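Side-chain contacts in triphenylmethane reductase (Citrobacter sp., PDB 2JL1), which probably uses NADPH to reduce triphenylmethane dyes, and binds NADP in a Rossmann-type domain of the NmrA-like family: residues 102-107 with 126-131; 120-125 with 137-142. All coordinates share one frame; numbering follows the deposited sequence.

Contact 1 of 2, residues 102-107 with 126-131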
loop_
_atom_site.group_PDB
_atom_site.type_symbol
_atom_site.label_atom_id
_atom_site.label_comp_id
_atom_site.label_asym_id
_atom_site.label_seq_id
_atom_site.Cartn_x
_atom_site.Cartn_y
_atom_site.Cartn_z
ATOM N N ILE A 102 14.867 -2.345 -8.088
ATOM C CA ILE A 102 13.639 -3.097 -8.271
ATOM C C ILE A 102 12.687 -2.431 -9.285
ATOM O O ILE A 102 12.319 -1.268 -9.123
ATOM C CB ILE A 102 12.939 -3.359 -6.917
ATOM C CG1 ILE A 102 11.690 -4.216 -7.096
ATOM C CG2 ILE A 102 12.580 -2.049 -6.219
ATOM C CD1 ILE A 102 11.460 -5.158 -5.914
ATOM N N ALA A 103 12.296 -3.180 -10.317
ATOM C CA ALA A 103 11.210 -2.776 -11.232
ATOM C C ALA A 103 9.976 -3.607 -10.904
ATOM O O ALA A 103 10.103 -4.819 -10.700
ATOM C CB ALA A 103 11.603 -3.003 -12.696
ATOM N N TYR A 104 8.802 -2.969 -10.905
ATOM C CA TYR A 104 7.547 -3.611 -10.542
ATOM C C TYR A 104 6.457 -3.337 -11.614
ATOM O O TYR A 104 6.237 -2.191 -12.006
ATOM C CB TYR A 104 7.074 -3.126 -9.155
ATOM C CG TYR A 104 5.676 -3.627 -8.809
ATOM C CD1 TYR A 104 5.418 -4.999 -8.655
ATOM C CD2 TYR A 104 4.610 -2.743 -8.712
ATOM C CE1 TYR A 104 4.132 -5.469 -8.380
ATOM C CE2 TYR A 104 3.310 -3.207 -8.439
ATOM C CZ TYR A 104 3.089 -4.559 -8.286
ATOM O OH TYR A 104 1.827 -5.002 -8.035
ATOM N N THR A 105 5.797 -4.396 -12.084
ATOM C CA THR A 105 4.708 -4.280 -13.050
ATOM C C THR A 105 3.412 -3.924 -12.322
ATOM O O THR A 105 2.706 -4.813 -11.779
ATOM C CB THR A 105 4.486 -5.590 -13.858
ATOM O OG1 THR A 105 4.196 -6.656 -12.960
ATOM C CG2 THR A 105 5.734 -5.926 -14.693
ATOM N N GLY A 106 3.104 -2.633 -12.339
ATOM C CA GLY A 106 1.920 -2.075 -11.671
ATOM C C GLY A 106 0.814 -1.885 -12.688
ATOM O O GLY A 106 0.695 -2.655 -13.636
ATOM N N TYR A 107 -0.013 -0.879 -12.471
ATOM C CA TYR A 107 -1.204 -0.683 -13.294
ATOM C C TYR A 107 -1.303 0.819 -13.543
ATOM O O TYR A 107 -1.203 1.611 -12.602
ATOM C CB TYR A 107 -2.422 -1.262 -12.573
ATOM C CG TYR A 107 -3.738 -1.124 -13.300
ATOM C CD1 TYR A 107 -3.910 -1.665 -14.584
ATOM C CD2 TYR A 107 -4.819 -0.477 -12.699
ATOM C CE1 TYR A 107 -5.133 -1.547 -15.276
ATOM C CE2 TYR A 107 -6.059 -0.353 -13.379
ATOM C CZ TYR A 107 -6.201 -0.900 -14.669
ATOM O OH TYR A 107 -7.400 -0.786 -15.363
ATOM N N TYR A 126 3.807 1.395 -2.586
ATOM C CA TYR A 126 4.164 1.926 -1.268
ATOM C C TYR A 126 5.054 1.006 -0.459
ATOM O O TYR A 126 5.961 1.488 0.233
ATOM C CB TYR A 126 2.925 2.339 -0.467
ATOM C CG TYR A 126 2.382 3.651 -0.904
ATOM C CD1 TYR A 126 3.115 4.835 -0.686
ATOM C CD2 TYR A 126 1.158 3.743 -1.548
ATOM C CE1 TYR A 126 2.625 6.065 -1.099
ATOM C CE2 TYR A 126 0.655 4.979 -1.951
ATOM C CZ TYR A 126 1.404 6.129 -1.726
ATOM O OH TYR A 126 0.926 7.348 -2.119
ATOM N N ALA A 127 4.823 -0.307 -0.541
ATOM C CA ALA A 127 5.724 -1.278 0.078
ATOM C C ALA A 127 7.160 -1.161 -0.454
ATOM O O ALA A 127 8.117 -1.131 0.315
ATOM C CB ALA A 127 5.200 -2.720 -0.095
ATOM N N ILE A 128 7.304 -1.090 -1.776
ATOM C CA ILE A 128 8.631 -0.938 -2.393
ATOM C C ILE A 128 9.308 0.372 -1.968
ATOM O O ILE A 128 10.534 0.408 -1.748
ATOM C CB ILE A 128 8.546 -1.041 -3.942
ATOM C CG1 ILE A 128 8.227 -2.485 -4.329
ATOM C CG2 ILE A 128 9.860 -0.517 -4.599
ATOM C CD1 ILE A 128 7.661 -2.693 -5.797
ATOM N N ARG A 129 8.518 1.440 -1.849
ATOM C CA ARG A 129 9.058 2.716 -1.359
ATOM C C ARG A 129 9.690 2.611 0.045
ATOM O O ARG A 129 10.727 3.230 0.284
ATOM C CB ARG A 129 8.032 3.849 -1.442
ATOM C CG ARG A 129 7.645 4.232 -2.876
ATOM C CD ARG A 129 6.566 5.314 -2.882
ATOM N NE ARG A 129 6.129 5.688 -4.231
ATOM C CZ ARG A 129 6.725 6.599 -5.001
ATOM N NH1 ARG A 129 7.821 7.229 -4.580
ATOM N NH2 ARG A 129 6.221 6.884 -6.199
ATOM N N THR A 130 9.107 1.807 0.943
ATOM C CA THR A 130 9.672 1.602 2.303
ATOM C C THR A 130 11.059 0.970 2.333
ATOM O O THR A 130 11.768 1.050 3.351
ATOM C CB THR A 130 8.744 0.761 3.221
ATOM O OG1 THR A 130 8.850 -0.643 2.888
ATOM C CG2 THR A 130 7.327 1.236 3.109
ATOM N N THR A 131 11.443 0.316 1.246
ATOM C CA THR A 131 12.738 -0.342 1.212
ATOM C C THR A 131 13.905 0.597 0.914
ATOM O O THR A 131 15.050 0.226 1.146
ATOM C CB THR A 131 12.794 -1.452 0.182
ATOM O OG1 THR A 131 12.772 -0.869 -1.125
ATOM C CG2 THR A 131 11.638 -2.429 0.357
#
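In the Rossmann-type domain, strand 101-107 and helix 117-130 form the first two elements of a beta-alpha-beta unit, and I128 is the helix residue that meets I102 and Y104 on the strand. Since alternate strand residues face the same side of a sheet, I102 and Y104 both turn toward the helix while A103 between them points away. The isoleucine of the helix answers them with two different branches. Its CG2 lies 3.5 Å from I102 CG2, methyl against methyl. Its longer arm drops toward the strand, beside Y104, with CG1 anti to the carbonyl carbon (chi1 -70°) and the chain extended beyond it (chi2 162°), which brings I128 CD1 to 3.4 Å from Y104 CB. The same methyl is 3.7 Å from Y104 CG and comes to the ring obliquely, at its root. A branched aliphatic residue suits this place because it can fill against two strand residues at once, and the tyrosine gives it carbon while keeping its hydroxyl for H121, about two turns earlier in the same helix. I128 O accepts two bonds, from T131 N and from T131 OG1 at 2.7 Å. Beyond the pair, I128 also packs on Y135 and F137 of the neighbouring strand 135-140 and on V91 of helix 80-96, while A127 and T130 meet I84 of the second subunit.

Contact 2 of 2, residues 120-125 with 137-142; sequences VHLATE and FLRNAL. With NAP (NADP nicotinamide-adenine-dinucleotide phosphate), chain B.
E125 lies flat over F137 and holds R139 with its carboxylate, so one acidic side chain serves two strand residues of very different character. Its first torsion (chi1 -79°) puts CG over the phenyl ring, and the extended second (chi2 -175°) carries the carboxylate on past it. E125 CG sits 3.6 Å from the centre of the F137 ring, almost on its normal, a CH-pi contact. The carboxylate then stacks on the same ring, the two planes only 9° apart, with E125 CD 3.6 Å from F137 CD1; a flat phenyl suits both methylene and carboxylate. This contact spans the crossover of the beta-alpha-beta unit: residues 120-125 of the helix run antiparallel to 137-140 of the strand it leads to. R139 sets out from that strand to one side of the helix, and its chain, extended from CG to NE, brings the guanidinium edge back to E125. R139 NE donates a hydrogen bond to the syn lone pair of E125 OE2 at 2.8 Å. R139 NH2 meets E125 OE1 at 2.9 Å, also on the syn side but somewhat out of the carboxylate plane; both bonds are fairly straight. This side-on, two-nitrogen grip should fix the rotation of the buried carboxylate, and arginine suits it by leaving NH1 for a second salt bridge, to E111. The branched, apolar end of L122 lies against the guanidinium, CD2 3.6 Å from R139 NH2. Past the strand's end, A141 O accepts a 3.1 Å bond from the carboxamide N7N of NADP.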
loop_
_atom_site.group_PDB
_atom_site.type_symbol
_atom_site.label_atom_id
_atom_site.label_comp_id
_atom_site.label_asym_id
_atom_site.label_seq_id
_atom_site.Cartn_x
_atom_site.Cartn_y
_atom_site.Cartn_z
ATOM N N VAL A 120 -4.200 -3.126 -4.961
ATOM C CA VAL A 120 -3.086 -4.041 -4.727
ATOM C C VAL A 120 -1.805 -3.420 -5.270
ATOM O O VAL A 120 -0.755 -3.483 -4.629
ATOM C CB VAL A 120 -3.281 -5.385 -5.469
ATOM C CG1 VAL A 120 -2.003 -6.245 -5.353
ATOM C CG2 VAL A 120 -4.480 -6.168 -4.909
ATOM N N HIS A 121 -1.890 -2.861 -6.479
ATOM C CA HIS A 121 -0.711 -2.289 -7.124
ATOM C C HIS A 121 -0.191 -1.076 -6.371
ATOM O O HIS A 121 1.025 -0.913 -6.185
ATOM C CB HIS A 121 -1.004 -1.984 -8.601
ATOM C CG HIS A 121 -1.148 -3.218 -9.428
ATOM N ND1 HIS A 121 -0.156 -4.181 -9.506
ATOM C CD2 HIS A 121 -2.187 -3.687 -10.155
ATOM C CE1 HIS A 121 -0.578 -5.178 -10.267
ATOM N NE2 HIS A 121 -1.801 -4.895 -10.684
ATOM N N LEU A 122 -1.114 -0.243 -5.895
ATOM C CA LEU A 122 -0.710 0.957 -5.114
ATOM C C LEU A 122 -0.111 0.561 -3.745
ATOM O O LEU A 122 0.901 1.139 -3.311
ATOM C CB LEU A 122 -1.888 1.907 -4.950
ATOM C CG LEU A 122 -2.265 2.712 -6.215
ATOM C CD1 LEU A 122 -3.759 3.134 -6.185
ATOM C CD2 LEU A 122 -1.355 3.929 -6.370
ATOM N N ALA A 123 -0.706 -0.440 -3.092
ATOM C CA ALA A 123 -0.173 -0.963 -1.823
ATOM C C ALA A 123 1.248 -1.489 -2.035
ATOM O O ALA A 123 2.147 -1.260 -1.202
ATOM C CB ALA A 123 -1.097 -2.069 -1.245
ATOM N N THR A 124 1.459 -2.177 -3.164
ATOM C CA THR A 124 2.757 -2.781 -3.488
ATOM C C THR A 124 3.805 -1.716 -3.809
ATOM O O THR A 124 4.957 -1.798 -3.344
ATOM C CB THR A 124 2.613 -3.809 -4.643
ATOM O OG1 THR A 124 1.656 -4.797 -4.233
ATOM C CG2 THR A 124 3.973 -4.479 -4.945
ATOM N N GLU A 125 3.405 -0.699 -4.569
ATOM C CA GLU A 125 4.283 0.457 -4.810
ATOM C C GLU A 125 4.746 1.116 -3.491
ATOM O O GLU A 125 5.937 1.376 -3.312
ATOM C CB GLU A 125 3.611 1.503 -5.703
ATOM C CG GLU A 125 3.637 1.149 -7.204
ATOM C CD GLU A 125 3.078 2.254 -8.104
ATOM O OE1 GLU A 125 2.938 3.429 -7.647
ATOM O OE2 GLU A 125 2.788 1.932 -9.290
ATOM N N PHE A 137 8.580 1.950 -11.513
ATOM C CA PHE A 137 7.219 1.440 -11.534
ATOM C C PHE A 137 6.757 1.453 -12.985
ATOM O O PHE A 137 6.598 2.507 -13.610
ATOM C CB PHE A 137 6.319 2.271 -10.617
ATOM C CG PHE A 137 6.690 2.172 -9.166
ATOM C CD1 PHE A 137 6.483 3.249 -8.310
ATOM C CD2 PHE A 137 7.258 1.009 -8.652
ATOM C CE1 PHE A 137 6.796 3.158 -6.960
ATOM C CE2 PHE A 137 7.611 0.938 -7.292
ATOM C CZ PHE A 137 7.378 2.019 -6.461
ATOM N N LEU A 138 6.656 0.256 -13.532
ATOM C CA LEU A 138 6.265 0.014 -14.892
ATOM C C LEU A 138 4.762 -0.185 -14.826
ATOM O O LEU A 138 4.265 -1.302 -14.602
ATOM C CB LEU A 138 6.964 -1.269 -15.405
ATOM C CG LEU A 138 8.501 -1.239 -15.469
ATOM C CD1 LEU A 138 9.108 -2.666 -15.615
ATOM C CD2 LEU A 138 8.993 -0.321 -16.585
ATOM N N ARG A 139 4.018 0.907 -14.947
ATOM C CA ARG A 139 2.575 0.833 -14.718
ATOM C C ARG A 139 1.880 0.421 -16.008
ATOM O O ARG A 139 1.629 1.251 -16.876
ATOM C CB ARG A 139 2.045 2.180 -14.222
ATOM C CG ARG A 139 2.488 2.551 -12.818
ATOM C CD ARG A 139 1.755 3.796 -12.390
ATOM N NE ARG A 139 1.702 3.934 -10.936
ATOM C CZ ARG A 139 0.887 4.794 -10.318
ATOM N NH1 ARG A 139 0.089 5.587 -11.038
ATOM N NH2 ARG A 139 0.854 4.868 -8.993
ATOM N N ASN A 140 1.603 -0.872 -16.145
ATOM C CA ASN A 140 1.140 -1.416 -17.420
ATOM C C ASN A 140 -0.337 -1.132 -17.660
ATOM O O ASN A 140 -1.123 -1.137 -16.729
ATOM C CB ASN A 140 1.400 -2.924 -17.497
ATOM C CG ASN A 140 2.876 -3.260 -17.645
ATOM O OD1 ASN A 140 3.705 -2.394 -17.959
ATOM N ND2 ASN A 140 3.216 -4.509 -17.380
ATOM N N ALA A 141 -0.691 -0.910 -18.931
ATOM C CA ALA A 141 -2.073 -0.939 -19.380
ATOM C C ALA A 141 -2.644 -2.362 -19.321
ATOM O O ALA A 141 -1.904 -3.350 -19.212
ATOM C CB ALA A 141 -2.145 -0.445 -20.837
ATOM N N LEU A 142 -3.970 -2.464 -19.410
ATOM C CA LEU A 142 -4.588 -3.732 -19.759
ATOM C C LEU A 142 -3.939 -4.297 -21.029
ATOM O O LEU A 142 -3.525 -3.531 -21.898
ATOM C CB LEU A 142 -6.083 -3.539 -19.985
ATOM C CG LEU A 142 -6.889 -2.975 -18.807
ATOM C CD1 LEU A 142 -8.335 -2.693 -19.298
ATOM C CD2 LEU A 142 -6.876 -3.987 -17.622
HETATM P PA NAP B . 0.406 -15.298 -16.304
HETATM O O1A NAP B . -0.893 -15.799 -15.775
HETATM O O2A NAP B . 0.816 -15.864 -17.606
HETATM O O5B NAP B . 1.582 -15.505 -15.247
HETATM C C5B NAP B . 1.433 -15.346 -13.853
HETATM C C4B NAP B . 2.758 -15.822 -13.275
HETATM O O4B NAP B . 2.756 -15.728 -11.856
HETATM C C3B NAP B . 2.959 -17.291 -13.650
HETATM O O3B NAP B . 4.267 -17.479 -14.125
HETATM C C2B NAP B . 2.797 -18.022 -12.347
HETATM O O2B NAP B . 3.681 -19.095 -12.267
HETATM C C1B NAP B . 3.226 -16.963 -11.353
HETATM N N9A NAP B . 2.731 -17.312 -10.015
HETATM C C8A NAP B . 1.453 -17.615 -9.636
HETATM N N7A NAP B . 1.466 -17.881 -8.309
HETATM C C5A NAP B . 2.737 -17.772 -7.855
HETATM C C6A NAP B . 3.311 -17.945 -6.595
HETATM N N6A NAP B . 2.572 -18.292 -5.545
HETATM N N1A NAP B . 4.665 -17.753 -6.447
HETATM C C2A NAP B . 5.445 -17.408 -7.529
HETATM N N3A NAP B . 4.875 -17.230 -8.769
HETATM C C4A NAP B . 3.540 -17.418 -8.924
HETATM O O3 NAP B . 0.275 -13.681 -16.411
HETATM P PN NAP B . 0.814 -12.659 -17.533
HETATM O O1N NAP B . 2.231 -12.986 -17.761
HETATM O O2N NAP B . -0.139 -12.650 -18.677
HETATM O O5D NAP B . 0.774 -11.228 -16.726
HETATM C C5D NAP B . 1.660 -11.002 -15.639
HETATM C C4D NAP B . 1.005 -10.344 -14.419
HETATM O O4D NAP B . 0.330 -9.167 -14.827
HETATM C C3D NAP B . -0.056 -11.230 -13.762
HETATM O O3D NAP B . 0.420 -12.041 -12.718
HETATM C C2D NAP B . -1.108 -10.256 -13.266
HETATM O O2D NAP B . -0.891 -9.789 -11.950
HETATM C C1D NAP B . -0.936 -9.072 -14.193
HETATM N N1N NAP B . -2.062 -9.065 -15.141
HETATM C C2N NAP B . -2.231 -7.941 -15.886
HETATM C C3N NAP B . -3.282 -7.846 -16.752
HETATM C C7N NAP B . -3.483 -6.628 -17.547
HETATM O O7N NAP B . -4.527 -6.672 -18.517
HETATM N N7N NAP B . -2.708 -5.573 -17.270
HETATM C C4N NAP B . -4.135 -8.952 -16.950
HETATM C C5N NAP B . -3.896 -10.115 -16.260
HETATM C C6N NAP B . -2.877 -10.146 -15.303
HETATM P P2B NAP B . 3.239 -20.596 -12.667
HETATM O O1X NAP B . 3.701 -20.835 -14.092
HETATM O O2X NAP B . 1.735 -20.797 -12.588
HETATM O O3X NAP B . 3.955 -21.496 -11.681
#

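Contacts 1 and 2 use successive parts of helix 117-130 against adjacent parallel strands, 101-107 and 135-140, and their centres are about 8 Å apart. They are stitched together by Y104 OH, 2.6 Å from H121 ND1 in a probable hydrogen bond, and by G106 N, 2.9 Å from L138 O between the strands. T124 CG2 packs 3.5 Å from Y104 CZ. Contact 1 is apolar, whereas contact 2 adds a buried ion pair. Both approach the cofactor: between nearest atoms, the side chain of Y104 is about 7 Å from NADP and about 4 Å from the side chain of S74, while contact 2 reaches the nicotinamide end directly through A141.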